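Local coordinates for cell wall binding protein cwp8 (Peptoclostridium difficile, PDB 5J6Q) that probably attaches to the bacterial cell wall through its three CWB2 domains as one of the S-layer-associated cell wall proteins, at residues Q188-E193 / I258-K263; A224-E229 / D237-S242; S242-V247 / K266-L271. All coordinates share one frame; numbering follows the deposited sequence.

Interaction 1. Residues Q188-E193 / I258-K263; sequences QDISAE and ISVSSK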
ATOM      1  N   GLN A 188       3.214   5.057  11.397  1.00 69.15           N
ATOM      2  CA  GLN A 188       2.308   5.746  10.512  1.00 63.94           C
ATOM      3  C   GLN A 188       0.927   5.169  10.711  1.00 61.36           C
ATOM      4  O   GLN A 188       0.782   3.958  10.930  1.00 61.51           O
ATOM      5  CB  GLN A 188       2.712   5.526   9.033  1.00 66.92           C
ATOM      6  CG  GLN A 188       4.070   6.039   8.637  1.00 70.80           C
ATOM      7  CD  GLN A 188       4.180   6.059   7.124  1.00 73.00           C
ATOM      8  OE1 GLN A 188       3.332   6.618   6.434  1.00 73.36           O
ATOM      9  NE2 GLN A 188       5.205   5.428   6.586  1.00 69.92           N
ATOM     10  N   ASP A 189      -0.065   6.009  10.634  1.00 59.34           N
ATOM     11  CA  ASP A 189      -1.458   5.587  10.724  1.00 63.62           C
ATOM     12  C   ASP A 189      -2.150   6.032   9.425  1.00 66.33           C
ATOM     13  O   ASP A 189      -2.461   7.221   9.296  1.00 66.47           O
ATOM     14  CB  ASP A 189      -2.120   6.275  11.918  1.00 72.56           C
ATOM     15  CG  ASP A 189      -2.850   5.312  12.777  1.00 78.40           C
ATOM     16  OD1 ASP A 189      -2.642   5.349  13.986  1.00 86.09           O
ATOM     17  OD2 ASP A 189      -3.643   4.507  12.226  1.00 83.56           O
ATOM     18  N   ILE A 190      -2.402   5.126   8.471  1.00 61.22           N
ATOM     19  CA  ILE A 190      -2.980   5.562   7.186  1.00 58.13           C
ATOM     20  C   ILE A 190      -4.150   4.696   6.704  1.00 54.18           C
ATOM     21  O   ILE A 190      -4.321   3.557   7.151  1.00 54.48           O
ATOM     22  CB  ILE A 190      -1.846   5.502   6.121  1.00 55.30           C
ATOM     23  CG1 ILE A 190      -1.310   4.041   6.075  1.00 57.61           C
ATOM     24  CG2 ILE A 190      -0.733   6.498   6.454  1.00 55.16           C
ATOM     25  CD1 ILE A 190      -0.206   3.801   5.032  1.00 61.55           C
ATOM     26  N   SER A 191      -4.960   5.236   5.824  1.00 53.64           N
ATOM     27  CA  SER A 191      -6.027   4.426   5.290  1.00 62.00           C
ATOM     28  C   SER A 191      -5.366   3.332   4.349  1.00 61.67           C
ATOM     29  O   SER A 191      -4.218   3.480   3.913  1.00 59.01           O
ATOM     30  CB  SER A 191      -6.992   5.303   4.501  1.00 63.68           C
ATOM     31  OG  SER A 191      -6.368   5.761   3.307  1.00 70.76           O
ATOM     32  N   ALA A 192      -6.075   2.259   4.061  1.00 60.04           N
ATOM     33  CA  ALA A 192      -5.556   1.198   3.209  1.00 55.07           C
ATOM     34  C   ALA A 192      -5.513   1.727   1.763  1.00 55.76           C
ATOM     35  O   ALA A 192      -4.623   1.352   1.006  1.00 56.29           O
ATOM     36  CB  ALA A 192      -6.468   0.001   3.304  1.00 56.75           C
ATOM     37  N   GLU A 193      -6.460   2.642   1.413  1.00 52.16           N
ATOM     38  CA  GLU A 193      -6.556   3.202   0.080  1.00 56.08           C
ATOM     39  C   GLU A 193      -5.279   3.923  -0.372  1.00 61.44           C
ATOM     40  O   GLU A 193      -4.892   3.792  -1.530  1.00 62.01           O
ATOM     41  CB  GLU A 193      -7.748   4.155   0.005  1.00 57.09           C
ATOM     42  CG  GLU A 193      -9.073   3.422  -0.210  1.00 65.55           C
ATOM     43  CD  GLU A 193      -9.624   2.753   1.065  1.00 72.35           C
ATOM     44  OE1 GLU A 193      -9.042   2.940   2.155  1.00 76.34           O
ATOM     45  OE2 GLU A 193     -10.647   2.048   0.974  1.00 73.92           O
ATOM     46  N   ILE A 258       3.619   0.528  10.039  1.00 59.76           N
ATOM     47  CA  ILE A 258       2.526   1.255   9.387  1.00 59.37           C
ATOM     48  C   ILE A 258       1.185   0.580   9.638  1.00 61.57           C
ATOM     49  O   ILE A 258       0.976  -0.534   9.184  1.00 65.03           O
ATOM     50  CB  ILE A 258       2.776   1.319   7.844  1.00 59.97           C
ATOM     51  CG1 ILE A 258       4.071   2.070   7.565  1.00 62.24           C
ATOM     52  CG2 ILE A 258       1.562   2.004   7.150  1.00 52.16           C
ATOM     53  CD1 ILE A 258       4.643   1.747   6.159  1.00 72.97           C
ATOM     54  N   SER A 259       0.268   1.274  10.281  1.00 63.62           N
ATOM     55  CA  SER A 259      -1.066   0.783  10.655  1.00 62.36           C
ATOM     56  C   SER A 259      -2.061   1.199   9.599  1.00 58.48           C
ATOM     57  O   SER A 259      -2.224   2.419   9.345  1.00 54.60           O
ATOM     58  CB  SER A 259      -1.500   1.385  12.007  1.00 58.74           C
ATOM     59  OG  SER A 259      -0.438   1.367  12.959  1.00 59.35           O
ATOM     60  N   VAL A 260      -2.772   0.228   9.015  1.00 54.35           N
ATOM     61  CA  VAL A 260      -3.730   0.612   7.993  1.00 53.78           C
ATOM     62  C   VAL A 260      -5.104   0.060   8.297  1.00 53.73           C
ATOM     63  O   VAL A 260      -5.251  -0.970   8.938  1.00 55.48           O
ATOM     64  CB  VAL A 260      -3.233   0.180   6.584  1.00 56.37           C
ATOM     65  CG1 VAL A 260      -1.824   0.731   6.343  1.00 59.11           C
ATOM     66  CG2 VAL A 260      -3.214  -1.328   6.448  1.00 52.63           C
ATOM     67  N   SER A 261      -6.108   0.747   7.821  1.00 53.94           N
ATOM     68  CA  SER A 261      -7.456   0.344   8.094  1.00 59.57           C
ATOM     69  C   SER A 261      -8.315   0.972   7.075  1.00 59.18           C
ATOM     70  O   SER A 261      -7.869   1.895   6.423  1.00 59.90           O
ATOM     71  CB  SER A 261      -7.872   0.865   9.477  1.00 62.32           C
ATOM     72  OG  SER A 261      -7.677   2.275   9.500  1.00 61.15           O
ATOM     73  N   SER A 262      -9.548   0.503   6.941  1.00 61.20           N
ATOM     74  CA  SER A 262     -10.497   1.098   6.004  1.00 61.87           C
ATOM     75  C   SER A 262     -11.913   0.619   6.263  1.00 65.02           C
ATOM     76  O   SER A 262     -12.094  -0.391   6.887  1.00 69.35           O
ATOM     77  CB  SER A 262     -10.161   0.730   4.562  1.00 58.42           C
ATOM     78  OG  SER A 262     -11.147   1.234   3.671  1.00 52.49           O
ATOM     79  N   LYS A 263     -12.916   1.342   5.758  1.00 74.64           N
ATOM     80  CA  LYS A 263     -14.288   0.884   5.886  1.00 85.58           C
ATOM     81  C   LYS A 263     -14.509  -0.225   4.837  1.00 88.82           C
ATOM     82  O   LYS A 263     -15.549  -0.867   4.845  1.00 89.82           O
ATOM     83  CB  LYS A 263     -15.275   2.035   5.627  1.00 87.29           C
TER
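Gln188 and Ile258 lie side by side, their side chains pointing the same way from two adjacent parallel strands. CB of Gln188 starts 4.0 Å from Ile258 CG1, and CG and CD keep a similar spacing from that same carbon. Beyond CG the chain is extended (chi2 -166°), which keeps CD beside the isoleucine, and NE2 ends 3.7 Å from both Ile258 CG1 and CD1. The polar partner of NE2 is the carboxylate of Glu256, so the glutamine gives its methylenes to the isoleucine and its amide to an acid two residues before Ile258 on strand 256-262.

On the same face, Ile190 fits between two side chains. Its CD1 presses on CG2 of Ile258 at 3.3 Å, and its CG1 meets CG1 of Val260 at 3.4 Å; both pairs are tighter than usual van der Waals contact. The backbones are paired as well, Gln188 with Ile258 and Ile190 with Val260. Ser259 N donates to Gln188 O almost straight (175° at the hydrogen), and Ile190 N to Ser259 O at 2.9 Å, whereas the bond from Ser261 N to Ile190 O is weak. Ala192 N reaches Ser261 O from above the carbonyl plane. Farther along, Ser262 OG donates at 2.9 Å to the syn lone pair of Glu193 OE2, and it also bonds Asn264 N. With a segment-axis separation of 4.7 Å and an angle of 24°, the arrangement is a parallel beta ladder, in which edge strand 186-191 joins strand 256-262 of a mixed four-stranded sheet.

Interaction 2. Residues A224-E229 / D237-S242; sequences AILTQE and DKPEKS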
ATOM      1  N   ALA A 224      -6.503  -7.651  12.483  1.00118.70           N
ATOM      2  CA  ALA A 224      -7.907  -7.646  12.863  1.00122.88           C
ATOM      3  C   ALA A 224      -8.745  -7.535  11.597  1.00126.13           C
ATOM      4  O   ALA A 224      -9.569  -6.635  11.452  1.00126.84           O
ATOM      5  CB  ALA A 224      -8.192  -6.470  13.787  1.00123.86           C
ATOM      6  N   ILE A 225      -8.507  -8.453  10.667  1.00130.41           N
ATOM      7  CA  ILE A 225      -9.222  -8.489   9.396  1.00137.44           C
ATOM      8  C   ILE A 225     -10.363  -9.496   9.479  1.00142.68           C
ATOM      9  O   ILE A 225     -10.151 -10.623   9.920  1.00145.59           O
ATOM     10  CB  ILE A 225      -8.233  -8.854   8.262  1.00139.57           C
ATOM     11  CG1 ILE A 225      -7.026  -7.900   8.288  1.00139.53           C
ATOM     12  CG2 ILE A 225      -8.936  -8.778   6.910  1.00139.52           C
ATOM     13  CD1 ILE A 225      -5.971  -8.257   7.253  1.00139.63           C
ATOM     14  N   LEU A 226     -11.568  -9.095   9.062  1.00147.44           N
ATOM     15  CA  LEU A 226     -12.727  -9.979   9.122  1.00154.93           C
ATOM     16  C   LEU A 226     -12.952 -10.730   7.813  1.00160.38           C
ATOM     17  O   LEU A 226     -12.861 -10.137   6.737  1.00162.63           O
ATOM     18  CB  LEU A 226     -13.982  -9.161   9.459  1.00157.22           C
ATOM     19  CG  LEU A 226     -13.853  -8.278  10.696  1.00157.18           C
ATOM     20  CD1 LEU A 226     -15.110  -7.455  10.858  1.00157.21           C
ATOM     21  CD2 LEU A 226     -13.644  -9.130  11.930  1.00157.21           C
ATOM     22  N   THR A 227     -13.243 -12.035   7.907  1.00165.78           N
ATOM     23  CA  THR A 227     -13.506 -12.864   6.745  1.00171.47           C
ATOM     24  C   THR A 227     -14.858 -12.480   6.163  1.00175.58           C
ATOM     25  O   THR A 227     -15.691 -11.917   6.874  1.00177.29           O
ATOM     26  CB  THR A 227     -13.496 -14.339   7.161  1.00173.19           C
ATOM     27  OG1 THR A 227     -12.370 -14.558   8.011  1.00173.16           O
ATOM     28  CG2 THR A 227     -13.422 -15.274   5.969  1.00173.16           C
ATOM     29  N   GLN A 228     -15.081 -12.777   4.881  1.00179.68           N
ATOM     30  CA  GLN A 228     -16.343 -12.468   4.221  1.00184.12           C
ATOM     31  C   GLN A 228     -17.542 -13.015   5.003  1.00186.48           C
ATOM     32  O   GLN A 228     -18.626 -12.459   4.883  1.00187.23           O
ATOM     33  CB  GLN A 228     -16.341 -13.044   2.796  1.00186.40           C
ATOM     34  CG  GLN A 228     -17.585 -12.662   2.006  1.00189.10           C
ATOM     35  CD  GLN A 228     -17.566 -13.269   0.629  1.00192.61           C
ATOM     36  OE1 GLN A 228     -18.092 -14.360   0.399  1.00193.79           O
ATOM     37  NE2 GLN A 228     -16.954 -12.572  -0.328  1.00195.83           N
ATOM     38  N   GLU A 229     -17.363 -14.082   5.802  1.00188.25           N
ATOM     39  CA  GLU A 229     -18.474 -14.635   6.575  1.00189.40           C
ATOM     40  C   GLU A 229     -18.807 -13.731   7.759  1.00190.27           C
ATOM     41  O   GLU A 229     -19.977 -13.578   8.099  1.00190.66           O
ATOM     42  CB  GLU A 229     -18.133 -16.048   7.071  1.00189.73           C
ATOM     43  N   ASP A 237     -22.907  -5.914  16.246  1.00191.37           N
ATOM     44  CA  ASP A 237     -21.742  -6.052  17.127  1.00188.46           C
ATOM     45  C   ASP A 237     -20.466  -6.388  16.329  1.00186.29           C
ATOM     46  O   ASP A 237     -19.780  -7.363  16.634  1.00185.40           O
ATOM     47  CB  ASP A 237     -22.022  -7.150  18.174  1.00187.66           C
ATOM     48  CG  ASP A 237     -20.979  -7.234  19.273  1.00187.73           C
ATOM     49  OD1 ASP A 237     -20.466  -6.172  19.689  1.00187.83           O
ATOM     50  OD2 ASP A 237     -20.679  -8.362  19.721  1.00187.83           O
ATOM     51  N   LYS A 238     -20.154  -5.586  15.302  1.00184.02           N
ATOM     52  CA  LYS A 238     -18.963  -5.830  14.493  1.00179.32           C
ATOM     53  C   LYS A 238     -18.278  -4.515  14.155  1.00175.70           C
ATOM     54  O   LYS A 238     -18.958  -3.512  13.935  1.00174.20           O
ATOM     55  CB  LYS A 238     -19.337  -6.574  13.198  1.00178.03           C
ATOM     56  CG  LYS A 238     -20.461  -5.907  12.414  1.00178.22           C
ATOM     57  CD  LYS A 238     -20.714  -6.640  11.103  1.00178.41           C
ATOM     58  N   PRO A 239     -16.934  -4.473  14.121  1.00171.93           N
ATOM     59  CA  PRO A 239     -16.251  -3.212  13.795  1.00167.36           C
ATOM     60  C   PRO A 239     -16.617  -2.671  12.408  1.00162.55           C
ATOM     61  O   PRO A 239     -17.183  -3.386  11.581  1.00160.45           O
ATOM     62  CB  PRO A 239     -14.761  -3.580  13.913  1.00166.20           C
ATOM     63  CG  PRO A 239     -14.737  -5.094  13.864  1.00167.81           C
ATOM     64  CD  PRO A 239     -15.975  -5.485  14.585  1.00169.35           C
ATOM     65  N   GLU A 240     -16.274  -1.409  12.157  1.00157.37           N
ATOM     66  CA  GLU A 240     -16.554  -0.750  10.882  1.00150.48           C
ATOM     67  C   GLU A 240     -15.247  -0.473  10.124  1.00144.28           C
ATOM     68  O   GLU A 240     -15.211   0.354   9.217  1.00142.24           O
ATOM     69  CB  GLU A 240     -17.313   0.563  11.148  1.00149.65           C
ATOM     70  CG  GLU A 240     -17.884   1.204   9.894  1.00153.31           C
ATOM     71  CD  GLU A 240     -18.245   2.662  10.108  1.00157.97           C
ATOM     72  OE1 GLU A 240     -19.312   3.084   9.614  1.00160.86           O
ATOM     73  OE2 GLU A 240     -17.461   3.384  10.764  1.00160.88           O
ATOM     74  N   LYS A 241     -14.178  -1.180  10.491  1.00136.62           N
ATOM     75  CA  LYS A 241     -12.878  -1.003   9.874  1.00125.04           C
ATOM     76  C   LYS A 241     -12.048  -2.267  10.036  1.00116.71           C
ATOM     77  O   LYS A 241     -12.107  -2.901  11.092  1.00112.60           O
ATOM     78  CB  LYS A 241     -12.152   0.180  10.541  1.00121.24           C
ATOM     79  CG  LYS A 241     -11.683   1.236   9.552  1.00120.45           C
ATOM     80  CD  LYS A 241     -12.416   2.556   9.745  1.00119.27           C
ATOM     81  CE  LYS A 241     -11.435   3.695   9.887  1.00117.29           C
ATOM     82  NZ  LYS A 241     -11.958   4.955   9.288  1.00109.49           N
ATOM     83  N   SER A 242     -11.303  -2.650   8.990  1.00107.51           N
ATOM     84  CA  SER A 242     -10.419  -3.814   9.047  1.00 94.93           C
ATOM     85  C   SER A 242      -9.045  -3.262   9.298  1.00 85.72           C
ATOM     86  O   SER A 242      -8.779  -2.155   8.856  1.00 82.17           O
ATOM     87  CB  SER A 242     -10.423  -4.580   7.728  1.00 94.63           C
ATOM     88  OG  SER A 242     -10.357  -5.982   7.944  1.00 98.81           O
TER
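The hydroxyl oxygen OG of Ser242 lies against CA and the CG2 methyl of Ile225. Its nearest neighbour across the contact is Ile225 CA, at 3.1 Å, followed by the methyl CG2 of the same residue at 3.3 Å. Leu226 N lies 3.5 Å from this OG and Ala224 O 3.7 Å, but neither geometry qualifies as a hydrogen bond, so the evidence supports close van der Waals surroundings rather than a polar link. The CG2 methyl of Ile225 stands anti to the backbone N (chi1 -53° places CG1 beside that N), and this is the branch that meets the hydroxyl, while CG1 stays farther off.

The second point of contact is apolar. Leu226 directs its CB toward the opposite segment, and CD1 touches the ring carbon CG of Pro239 at 3.8 Å, the two side chains lying obliquely to one another. This pair is near the surface, and the whole contact covers just 219 Å² summed over both sides.

In the fold, segment 224-229 runs into helix 228-232, and segment 237-242 follows that helix and leads into strand 242-249. Ala224 is joined through its backbone to Ser243, where strand 217-224 meets strand 242-249. Ile225 packs on Arg269 and His272 of helix 265-280, and Leu226 O accepts a hydrogen bond from Arg269 NE, which ties the loop following strand 217-224 to that helix.

Interaction 3. Residues S242-V247 / K266-L271; sequences SSFDIV and KLVRDL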
ATOM      1  N   SER A 242     -11.303  -2.650   8.990  1.00107.51           N
ATOM      2  CA  SER A 242     -10.419  -3.814   9.047  1.00 94.93           C
ATOM      3  C   SER A 242      -9.045  -3.262   9.298  1.00 85.72           C
ATOM      4  O   SER A 242      -8.779  -2.155   8.856  1.00 82.17           O
ATOM      5  CB  SER A 242     -10.423  -4.580   7.728  1.00 94.63           C
ATOM      6  OG  SER A 242     -10.357  -5.982   7.944  1.00 98.81           O
ATOM      7  N   SER A 243      -8.160  -3.982   9.972  1.00 76.70           N
ATOM      8  CA  SER A 243      -6.891  -3.357  10.202  1.00 74.92           C
ATOM      9  C   SER A 243      -5.778  -4.322  10.373  1.00 70.77           C
ATOM     10  O   SER A 243      -5.976  -5.526  10.597  1.00 67.47           O
ATOM     11  CB  SER A 243      -6.965  -2.454  11.445  1.00 78.44           C
ATOM     12  OG  SER A 243      -6.903  -3.175  12.675  1.00 79.90           O
ATOM     13  N   PHE A 244      -4.589  -3.779  10.249  1.00 60.86           N
ATOM     14  CA  PHE A 244      -3.404  -4.542  10.489  1.00 53.02           C
ATOM     15  C   PHE A 244      -2.257  -3.641  10.457  1.00 53.33           C
ATOM     16  O   PHE A 244      -2.335  -2.482  10.004  1.00 54.66           O
ATOM     17  CB  PHE A 244      -3.229  -5.760   9.535  1.00 60.38           C
ATOM     18  CG  PHE A 244      -2.926  -5.520   8.063  1.00 57.32           C
ATOM     19  CD1 PHE A 244      -1.636  -5.594   7.587  1.00 61.03           C
ATOM     20  CD2 PHE A 244      -3.940  -5.290   7.169  1.00 61.34           C
ATOM     21  CE1 PHE A 244      -1.372  -5.439   6.216  1.00 67.28           C
ATOM     22  CE2 PHE A 244      -3.674  -5.136   5.804  1.00 61.49           C
ATOM     23  CZ  PHE A 244      -2.397  -5.213   5.345  1.00 57.65           C
ATOM     24  N   ASP A 245      -1.188  -4.146  10.973  1.00 53.48           N
ATOM     25  CA  ASP A 245       0.080  -3.452  11.107  1.00 59.33           C
ATOM     26  C   ASP A 245       1.079  -4.136  10.206  1.00 57.47           C
ATOM     27  O   ASP A 245       1.127  -5.386  10.136  1.00 53.13           O
ATOM     28  CB  ASP A 245       0.631  -3.500  12.579  1.00 61.89           C
ATOM     29  CG  ASP A 245       0.173  -2.368  13.531  1.00 69.32           C
ATOM     30  OD1 ASP A 245      -0.838  -1.652  13.205  1.00 69.82           O
ATOM     31  OD2 ASP A 245       0.805  -2.206  14.607  1.00 73.05           O
ATOM     32  N   ILE A 246       1.885  -3.311   9.547  1.00 53.27           N
ATOM     33  CA  ILE A 246       2.931  -3.710   8.633  1.00 54.02           C
ATOM     34  C   ILE A 246       4.192  -3.256   9.276  1.00 53.44           C
ATOM     35  O   ILE A 246       4.281  -2.062   9.535  1.00 57.86           O
ATOM     36  CB  ILE A 246       2.743  -2.968   7.239  1.00 52.54           C
ATOM     37  CG1 ILE A 246       1.424  -3.275   6.615  1.00 49.66           C
ATOM     38  CG2 ILE A 246       3.876  -3.308   6.316  1.00 50.49           C
ATOM     39  CD1 ILE A 246       1.018  -2.258   5.517  1.00 50.08           C
ATOM     40  N   VAL A 247       5.192  -4.131   9.467  1.00 53.80           N
ATOM     41  CA  VAL A 247       6.432  -3.761  10.104  1.00 58.22           C
ATOM     42  C   VAL A 247       7.619  -4.029   9.204  1.00 61.28           C
ATOM     43  O   VAL A 247       7.793  -5.154   8.742  1.00 61.34           O
ATOM     44  CB  VAL A 247       6.538  -4.616  11.428  1.00 65.70           C
ATOM     45  CG1 VAL A 247       7.797  -4.254  12.207  1.00 66.73           C
ATOM     46  CG2 VAL A 247       5.290  -4.418  12.283  1.00 67.25           C
ATOM     47  N   LYS A 266     -12.937  -5.714   1.957  1.00 85.77           N
ATOM     48  CA  LYS A 266     -12.303  -6.475   0.873  1.00 83.55           C
ATOM     49  C   LYS A 266     -10.953  -5.825   0.510  1.00 73.36           C
ATOM     50  O   LYS A 266      -9.959  -6.531   0.459  1.00 68.91           O
ATOM     51  CB  LYS A 266     -13.209  -6.598  -0.354  1.00 83.51           C
ATOM     52  CG  LYS A 266     -13.037  -7.968  -0.974  1.00 94.18           C
ATOM     53  CD  LYS A 266     -13.603  -8.061  -2.358  1.00101.36           C
ATOM     54  CE  LYS A 266     -12.769  -9.032  -3.152  1.00108.56           C
ATOM     55  NZ  LYS A 266     -12.739  -8.664  -4.578  1.00113.81           N
ATOM     56  N   LEU A 267     -10.917  -4.506   0.297  1.00 67.66           N
ATOM     57  CA  LEU A 267      -9.660  -3.777   0.039  1.00 65.89           C
ATOM     58  C   LEU A 267      -8.553  -4.289   0.972  1.00 63.81           C
ATOM     59  O   LEU A 267      -7.465  -4.683   0.497  1.00 58.12           O
ATOM     60  CB  LEU A 267      -9.937  -2.289   0.316  1.00 66.12           C
ATOM     61  CG  LEU A 267      -9.000  -1.212  -0.297  1.00 73.17           C
ATOM     62  CD1 LEU A 267      -7.582  -1.637  -0.277  1.00 75.17           C
ATOM     63  CD2 LEU A 267      -9.423  -0.876  -1.715  1.00 69.83           C
ATOM     64  N   VAL A 268      -8.861  -4.326   2.318  1.00 58.41           N
ATOM     65  CA  VAL A 268      -7.870  -4.724   3.309  1.00 55.71           C
ATOM     66  C   VAL A 268      -7.471  -6.150   3.193  1.00 55.11           C
ATOM     67  O   VAL A 268      -6.261  -6.465   3.341  1.00 53.83           O
ATOM     68  CB  VAL A 268      -8.360  -4.451   4.780  1.00 52.27           C
ATOM     69  CG1 VAL A 268      -7.249  -4.773   5.748  1.00 47.55           C
ATOM     70  CG2 VAL A 268      -8.794  -2.989   4.958  1.00 48.63           C
ATOM     71  N   ARG A 269      -8.452  -7.037   2.991  1.00 54.01           N
ATOM     72  CA  ARG A 269      -8.102  -8.452   2.871  1.00 57.85           C
ATOM     73  C   ARG A 269      -7.196  -8.587   1.605  1.00 50.56           C
ATOM     74  O   ARG A 269      -6.168  -9.245   1.623  1.00 46.07           O
ATOM     75  CB  ARG A 269      -9.386  -9.313   2.676  1.00 63.04           C
ATOM     76  CG  ARG A 269      -9.706 -10.334   3.770  1.00 66.04           C
ATOM     77  CD  ARG A 269     -11.013 -11.073   3.447  1.00 66.38           C
ATOM     78  NE  ARG A 269     -12.171 -10.303   3.905  1.00 75.33           N
ATOM     79  CZ  ARG A 269     -13.152  -9.884   3.108  1.00 84.24           C
ATOM     80  NH1 ARG A 269     -14.161  -9.167   3.605  1.00 82.14           N
ATOM     81  NH2 ARG A 269     -13.138 -10.182   1.812  1.00 82.48           N
ATOM     82  N   ASP A 270      -7.616  -7.934   0.527  1.00 45.22           N
ATOM     83  CA  ASP A 270      -6.905  -7.992  -0.764  1.00 49.48           C
ATOM     84  C   ASP A 270      -5.485  -7.448  -0.646  1.00 46.86           C
ATOM     85  O   ASP A 270      -4.484  -8.135  -1.008  1.00 43.02           O
ATOM     86  CB  ASP A 270      -7.764  -7.249  -1.792  1.00 47.75           C
ATOM     87  CG  ASP A 270      -8.913  -8.139  -2.202  1.00 54.42           C
ATOM     88  OD1 ASP A 270      -8.901  -9.333  -1.828  1.00 59.94           O
ATOM     89  OD2 ASP A 270      -9.821  -7.659  -2.890  1.00 55.88           O
ATOM     90  N   LEU A 271      -5.383  -6.258  -0.012  1.00 43.89           N
ATOM     91  CA  LEU A 271      -4.084  -5.647   0.220  1.00 41.60           C
ATOM     92  C   LEU A 271      -3.245  -6.533   1.066  1.00 42.54           C
ATOM     93  O   LEU A 271      -2.020  -6.681   0.850  1.00 44.88           O
ATOM     94  CB  LEU A 271      -4.250  -4.263   0.917  1.00 43.55           C
ATOM     95  CG  LEU A 271      -2.926  -3.771   1.516  1.00 51.03           C
ATOM     96  CD1 LEU A 271      -1.928  -3.559   0.401  1.00 50.52           C
ATOM     97  CD2 LEU A 271      -3.090  -2.438   2.247  1.00 51.67           C
TER
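Packing of helix 265-280 on one face of a mixed four-stranded sheet brings Phe244 and Ser242 against Val268. Strand 242-249 is an inner strand of this sheet, and the helix runs over it: the short segment axes come within 8.2 Å and make an angle of 30°, so helix and strand travel in broadly the same direction. Every second residue of the strand, Ser242, Phe244 and Ile246, turns its CB toward the helix, but Ile246 makes its helix contact farther along, with Leu275.

Val268 is central and divides its two methyls between two partners. CG1, anti to the backbone N (chi1 -175°), meets the edge of the Phe244 ring, lying in the ring plane 3.6 Å from both CD2 and CE2. CG2, beside the backbone N, instead touches CB of Ser242, also at 3.6 Å. The phenylalanine and valine side chains slide past each other in opposite directions, and the methyl meets the ring at its edge and not over a face.

One helical turn on, Leu271 reaches the far end of the same ring, its CG near the ring plane and 4.1 Å from Phe244 CZ. Phe244 CG stands between backbone N and carbonyl carbon (chi1 69°), the crowded position. His272 adds an edge-to-face ring contact, and Val260 and Ile225 also touch the phenylalanine side chain, so the aromatic group is buried among sheet, helix and loop.

Within the helix segment, and taking no part in the strand contact, Lys266 and Asp270 form an i to i+4 pair alongside the backbone bond from Asp270 N to Lys266 O, and the salt bridge between Lys266 NZ and Asp270 OD2 spans 3.5 Å.

Overall arrangement
Reading from the N terminus, residues 188-193 open interaction 1, which closes only when 258-263 arrives. Within that long loop, 224-229 and 237-242 close interaction 2 across the turn that contains helix 228-232. Ser242 then ends interaction 2 and begins interaction 3, so these two follow in series. Interaction 3 closes at 266-271, after interaction 1 has already closed, and the two therefore cross along the chain. Backbone pairs Ile258-Ile246 and Val260-Phe244 place interactions 1 and 3 on neighbouring strands of one sheet. Together the three contacts join an edge strand, the inner strands, the loop at the opposite edge strand's end and helix 265-280 within the Cwp8 domain 3 family region.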